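Local coordinates for periplasmic binding protein (Agrobacterium tumefaciens str. B6, PDB 5L9G), which binds the opine mannopine and probably delivers it to an ABC transporter for uptake from the periplasm, at residues A39-Y52 with R268-L282. Numbering follows the deposited sequence.
With EDO (1,2-ethanediol), chain E; EDO (1,2-ethanediol), chain H.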
# COMPACT_ATOMS: atom_id res chain seq x y z
N ALA A 39 12.51 2.27 12.63
CA ALA A 39 11.53 2.33 13.70
C ALA A 39 11.18 1.00 14.33
O ALA A 39 10.87 0.95 15.52
CB ALA A 39 10.27 2.99 13.19
N LEU A 40 11.16 -0.08 13.52
CA LEU A 40 10.69 -1.39 13.98
C LEU A 40 11.73 -2.50 14.03
O LEU A 40 11.96 -3.05 15.11
CB LEU A 40 9.51 -1.85 13.09
CG LEU A 40 8.41 -0.82 12.78
CD1 LEU A 40 7.46 -1.35 11.69
CD2 LEU A 40 7.64 -0.43 14.03
N TRP A 41 12.34 -2.84 12.89
CA TRP A 41 13.23 -4.00 12.78
C TRP A 41 14.52 -3.87 13.61
O TRP A 41 14.75 -4.71 14.47
CB TRP A 41 13.54 -4.32 11.31
CG TRP A 41 12.33 -4.40 10.41
CD1 TRP A 41 11.02 -4.52 10.78
CD2 TRP A 41 12.35 -4.38 8.98
NE1 TRP A 41 10.21 -4.52 9.66
CE2 TRP A 41 11.00 -4.45 8.54
CE3 TRP A 41 13.37 -4.27 8.01
CZ2 TRP A 41 10.66 -4.48 7.18
CZ3 TRP A 41 13.02 -4.27 6.67
CH2 TRP A 41 11.68 -4.37 6.27
N ALA A 42 15.34 -2.81 13.37
CA ALA A 42 16.57 -2.61 14.17
C ALA A 42 16.29 -2.51 15.69
O ALA A 42 16.93 -3.25 16.42
CB ALA A 42 17.36 -1.40 13.66
N PRO A 43 15.35 -1.70 16.23
CA PRO A 43 15.16 -1.70 17.70
C PRO A 43 14.56 -2.99 18.27
O PRO A 43 15.00 -3.41 19.33
CB PRO A 43 14.27 -0.47 17.97
CG PRO A 43 14.12 0.22 16.67
CD PRO A 43 14.43 -0.74 15.58
N ALA A 44 13.59 -3.62 17.56
CA ALA A 44 12.99 -4.89 18.03
C ALA A 44 14.02 -6.02 18.06
O ALA A 44 14.08 -6.76 19.05
CB ALA A 44 11.79 -5.28 17.19
N ALA A 45 14.85 -6.15 17.00
CA ALA A 45 15.90 -7.17 16.95
C ALA A 45 16.96 -6.92 18.04
O ALA A 45 17.46 -7.90 18.61
CB ALA A 45 16.56 -7.21 15.58
N LYS A 46 17.25 -5.63 18.37
CA LYS A 46 18.20 -5.25 19.44
C LYS A 46 17.65 -5.71 20.81
O LYS A 46 18.38 -6.33 21.59
CB LYS A 46 18.43 -3.72 19.44
CG LYS A 46 19.61 -3.28 20.32
CD LYS A 46 19.37 -1.92 20.98
CE LYS A 46 20.07 -0.79 20.26
NZ LYS A 46 20.01 0.47 21.04
N ALA A 47 16.36 -5.45 21.07
CA ALA A 47 15.67 -5.83 22.30
C ALA A 47 15.61 -7.34 22.51
O ALA A 47 15.77 -7.79 23.66
CB ALA A 47 14.27 -5.24 22.33
N LEU A 48 15.41 -8.13 21.43
CA LEU A 48 15.35 -9.60 21.54
C LEU A 48 16.74 -10.24 21.45
O LEU A 48 16.85 -11.46 21.62
CB LEU A 48 14.45 -10.22 20.46
CG LEU A 48 12.99 -9.82 20.41
CD1 LEU A 48 12.40 -10.23 19.08
CD2 LEU A 48 12.19 -10.45 21.55
N ASN A 49 17.76 -9.44 21.10
CA ASN A 49 19.15 -9.85 20.89
C ASN A 49 19.23 -10.92 19.76
O ASN A 49 19.76 -12.02 19.95
CB ASN A 49 19.83 -10.26 22.21
CG ASN A 49 21.30 -10.46 22.09
OD1 ASN A 49 22.05 -9.53 21.76
ND2 ASN A 49 21.71 -11.69 22.25
N ILE A 50 18.63 -10.58 18.60
CA ILE A 50 18.59 -11.44 17.41
C ILE A 50 19.19 -10.70 16.20
O ILE A 50 19.29 -9.47 16.21
CB ILE A 50 17.16 -11.99 17.11
CG1 ILE A 50 16.19 -10.88 16.65
CG2 ILE A 50 16.59 -12.80 18.28
CD1 ILE A 50 15.09 -11.35 15.69
N THR A 51 19.60 -11.45 15.16
CA THR A 51 20.14 -10.89 13.92
C THR A 51 19.15 -11.14 12.79
O THR A 51 18.46 -12.16 12.79
CB THR A 51 21.54 -11.43 13.58
OG1 THR A 51 21.48 -12.85 13.43
CG2 THR A 51 22.59 -11.01 14.60
N TYR A 52 19.07 -10.20 11.85
CA TYR A 52 18.15 -10.29 10.72
C TYR A 52 18.79 -9.76 9.42
O TYR A 52 19.71 -8.93 9.45
CB TYR A 52 16.79 -9.58 11.04
CG TYR A 52 16.93 -8.07 11.12
CD1 TYR A 52 17.53 -7.47 12.21
CD2 TYR A 52 16.55 -7.26 10.05
CE1 TYR A 52 17.77 -6.10 12.25
CE2 TYR A 52 16.79 -5.88 10.07
CZ TYR A 52 17.39 -5.31 11.18
OH TYR A 52 17.60 -3.96 11.27
N ARG A 268 8.49 -14.44 17.21
CA ARG A 268 8.93 -13.61 18.34
C ARG A 268 9.25 -12.20 17.86
O ARG A 268 8.89 -11.23 18.52
CB ARG A 268 10.20 -14.20 19.01
CG ARG A 268 10.03 -15.54 19.69
CD ARG A 268 11.07 -15.75 20.79
NE ARG A 268 12.45 -15.62 20.32
CZ ARG A 268 13.35 -14.77 20.82
NH1 ARG A 268 13.02 -13.95 21.81
NH2 ARG A 268 14.58 -14.74 20.34
N PHE A 269 9.92 -12.10 16.70
CA PHE A 269 10.34 -10.83 16.09
C PHE A 269 9.12 -9.99 15.70
O PHE A 269 9.03 -8.81 16.07
CB PHE A 269 11.27 -11.13 14.90
CG PHE A 269 12.02 -9.96 14.29
CD1 PHE A 269 12.33 -8.83 15.05
CD2 PHE A 269 12.51 -10.03 13.00
CE1 PHE A 269 13.07 -7.77 14.50
CE2 PHE A 269 13.23 -8.96 12.44
CZ PHE A 269 13.51 -7.84 13.20
N LEU A 270 8.13 -10.63 15.04
CA LEU A 270 6.87 -9.99 14.65
C LEU A 270 6.08 -9.52 15.88
O LEU A 270 5.55 -8.41 15.85
CB LEU A 270 6.03 -10.91 13.76
CG LEU A 270 4.64 -10.40 13.34
CD1 LEU A 270 4.72 -9.03 12.67
CD2 LEU A 270 3.93 -11.40 12.47
N LYS A 271 6.02 -10.32 16.96
CA LYS A 271 5.31 -9.94 18.19
C LYS A 271 5.97 -8.68 18.78
O LYS A 271 5.28 -7.69 19.05
CB LYS A 271 5.31 -11.10 19.22
CG LYS A 271 4.49 -10.81 20.47
CD LYS A 271 4.28 -12.06 21.35
CE LYS A 271 3.31 -11.77 22.48
NZ LYS A 271 2.62 -13.00 22.95
N GLU A 272 7.30 -8.70 18.89
CA GLU A 272 8.06 -7.57 19.42
C GLU A 272 7.88 -6.29 18.59
O GLU A 272 7.51 -5.27 19.15
CB GLU A 272 9.55 -7.93 19.56
CG GLU A 272 10.39 -6.94 20.38
CD GLU A 272 10.05 -6.78 21.85
OE1 GLU A 272 9.45 -7.70 22.44
OE2 GLU A 272 10.43 -5.74 22.43
N MET A 273 8.13 -6.34 17.26
CA MET A 273 8.04 -5.15 16.40
C MET A 273 6.62 -4.52 16.30
O MET A 273 6.51 -3.35 15.92
CB MET A 273 8.61 -5.42 14.99
CG MET A 273 7.69 -6.22 14.07
SD MET A 273 8.39 -6.44 12.42
CE MET A 273 9.78 -7.54 12.79
N SER A 274 5.57 -5.30 16.65
CA SER A 274 4.18 -4.82 16.62
C SER A 274 3.84 -3.94 17.83
O SER A 274 2.77 -3.31 17.85
CB SER A 274 3.21 -6.00 16.55
OG SER A 274 3.36 -6.75 15.36
N LYS A 275 4.73 -3.90 18.83
CA LYS A 275 4.55 -3.14 20.07
C LYS A 275 4.46 -1.63 19.86
O LYS A 275 5.10 -1.10 18.95
CB LYS A 275 5.63 -3.48 21.10
CG LYS A 275 5.42 -4.85 21.76
CD LYS A 275 6.55 -5.16 22.73
CE LYS A 275 6.25 -6.37 23.57
NZ LYS A 275 7.40 -6.72 24.45
N ALA A 276 3.66 -0.94 20.69
CA ALA A 276 3.42 0.52 20.65
C ALA A 276 4.72 1.35 20.72
O ALA A 276 4.83 2.37 20.02
CB ALA A 276 2.50 0.90 21.80
N GLU A 277 5.70 0.89 21.54
CA GLU A 277 7.01 1.52 21.75
C GLU A 277 7.84 1.64 20.46
O GLU A 277 8.72 2.50 20.40
CB GLU A 277 7.81 0.80 22.87
CG GLU A 277 8.26 -0.61 22.52
CD GLU A 277 8.66 -1.46 23.71
OE1 GLU A 277 9.86 -1.52 24.05
OE2 GLU A 277 7.75 -2.08 24.29
N TYR A 278 7.59 0.77 19.46
CA TYR A 278 8.27 0.80 18.16
C TYR A 278 7.40 1.52 17.14
O TYR A 278 7.91 2.35 16.39
CB TYR A 278 8.61 -0.62 17.66
CG TYR A 278 9.41 -1.42 18.67
CD1 TYR A 278 10.74 -1.11 18.93
CD2 TYR A 278 8.83 -2.45 19.39
CE1 TYR A 278 11.47 -1.81 19.88
CE2 TYR A 278 9.56 -3.17 20.33
CZ TYR A 278 10.88 -2.85 20.58
OH TYR A 278 11.60 -3.54 21.52
N GLN A 279 6.09 1.18 17.13
CA GLN A 279 5.08 1.76 16.23
C GLN A 279 5.05 3.30 16.30
O GLN A 279 4.86 3.95 15.27
CB GLN A 279 3.71 1.16 16.56
CG GLN A 279 3.48 -0.21 15.92
CD GLN A 279 2.81 -0.05 14.57
OE1 GLN A 279 1.72 0.53 14.46
NE2 GLN A 279 3.46 -0.51 13.51
N LYS A 280 5.27 3.88 17.50
CA LYS A 280 5.29 5.34 17.70
C LYS A 280 6.32 6.07 16.81
O LYS A 280 6.08 7.21 16.43
CB LYS A 280 5.51 5.69 19.20
CG LYS A 280 6.95 5.49 19.70
CD LYS A 280 7.15 5.84 21.18
CE LYS A 280 8.56 6.31 21.45
NZ LYS A 280 9.59 5.27 21.16
N ASP A 281 7.44 5.39 16.48
CA ASP A 281 8.54 5.96 15.68
C ASP A 281 8.39 5.77 14.17
O ASP A 281 9.15 6.39 13.41
CB ASP A 281 9.89 5.40 16.14
CG ASP A 281 10.23 5.79 17.55
OD1 ASP A 281 10.13 7.00 17.87
OD2 ASP A 281 10.59 4.90 18.34
N LEU A 282 7.45 4.92 13.74
CA LEU A 282 7.25 4.65 12.32
C LEU A 282 7.09 5.92 11.44
O LEU A 282 7.73 5.96 10.37
CB LEU A 282 6.06 3.68 12.12
CG LEU A 282 5.97 2.97 10.78
CD1 LEU A 282 7.29 2.26 10.40
CD2 LEU A 282 4.77 2.00 10.76
C1 EDO E . 20.37 -3.47 13.77
O1 EDO E . 20.15 -3.66 12.38
C2 EDO E . 19.83 -4.70 14.55
O2 EDO E . 19.24 -4.29 15.77
C1 EDO H . 0.91 -3.98 21.26
O1 EDO H . 1.24 -5.12 20.45
C2 EDO H . 2.00 -3.65 22.29
O2 EDO H . 1.80 -2.36 22.83
O HOH W 1 11.69 2.55 17.63
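Phe-269 wedges its ring between Ala-44, Ala-45, Leu-48 and Trp-41 of helix 39-48, a knob in a hole. Its CG lies anti to the backbone N (chi1 -168°), which carries the ring across to that helix. Ile-50 CD1 makes a CH-pi contact over one face, 3.9 Å from the ring centroid. Met-273 CE covers the opposite face, and Trp-41 O lies in plane at the edge. The Tyr-52 ring meets Phe-269 obliquely, with planes at 47°.

Met-273 also makes a Met-aromatic contact: its SD comes obliquely to Trp-41 CD1 at 3.6 Å. Trp-41 NE1 is hydrogen-bonded to Tyr-254 OH. Ala-44 is a second knob, seated among Phe-269, Glu-272, Met-273 and Tyr-278.

Tyr-278 is the third, packed among Leu-40, Pro-43, Ala-44 and Ala-47. Ala-44 CB sits over the centre of its ring, and Pro-43 CB meets its edge at 3.6 Å from CE1. Near the start of segment 39-52, Leu-40 CD1 touches Leu-282 CD1 at 3.8 Å.

The polar links run mainly within segment 268-282. Tyr-278 OH donates to the anti lone pair of Glu-272 OE2 at 2.7 Å. Lys-275 NZ forms a salt bridge with Glu-272 OE1 at 3.0 Å, so both carboxylate oxygens are held. Between the segments, one water donates to Ala-39 O and Asp-281 OD2.

The axes of helix segments 39-48 and 268-273 come within 9.0 Å, with their N-to-C directions 115° apart. The contact packs helix 30-48 against helices 263-273 and 276-279. Helix 30-48 is the crossover between parallel strands 23-27 and 52-56, a beta-alpha-beta unit typical of periplasmic binding protein lobes.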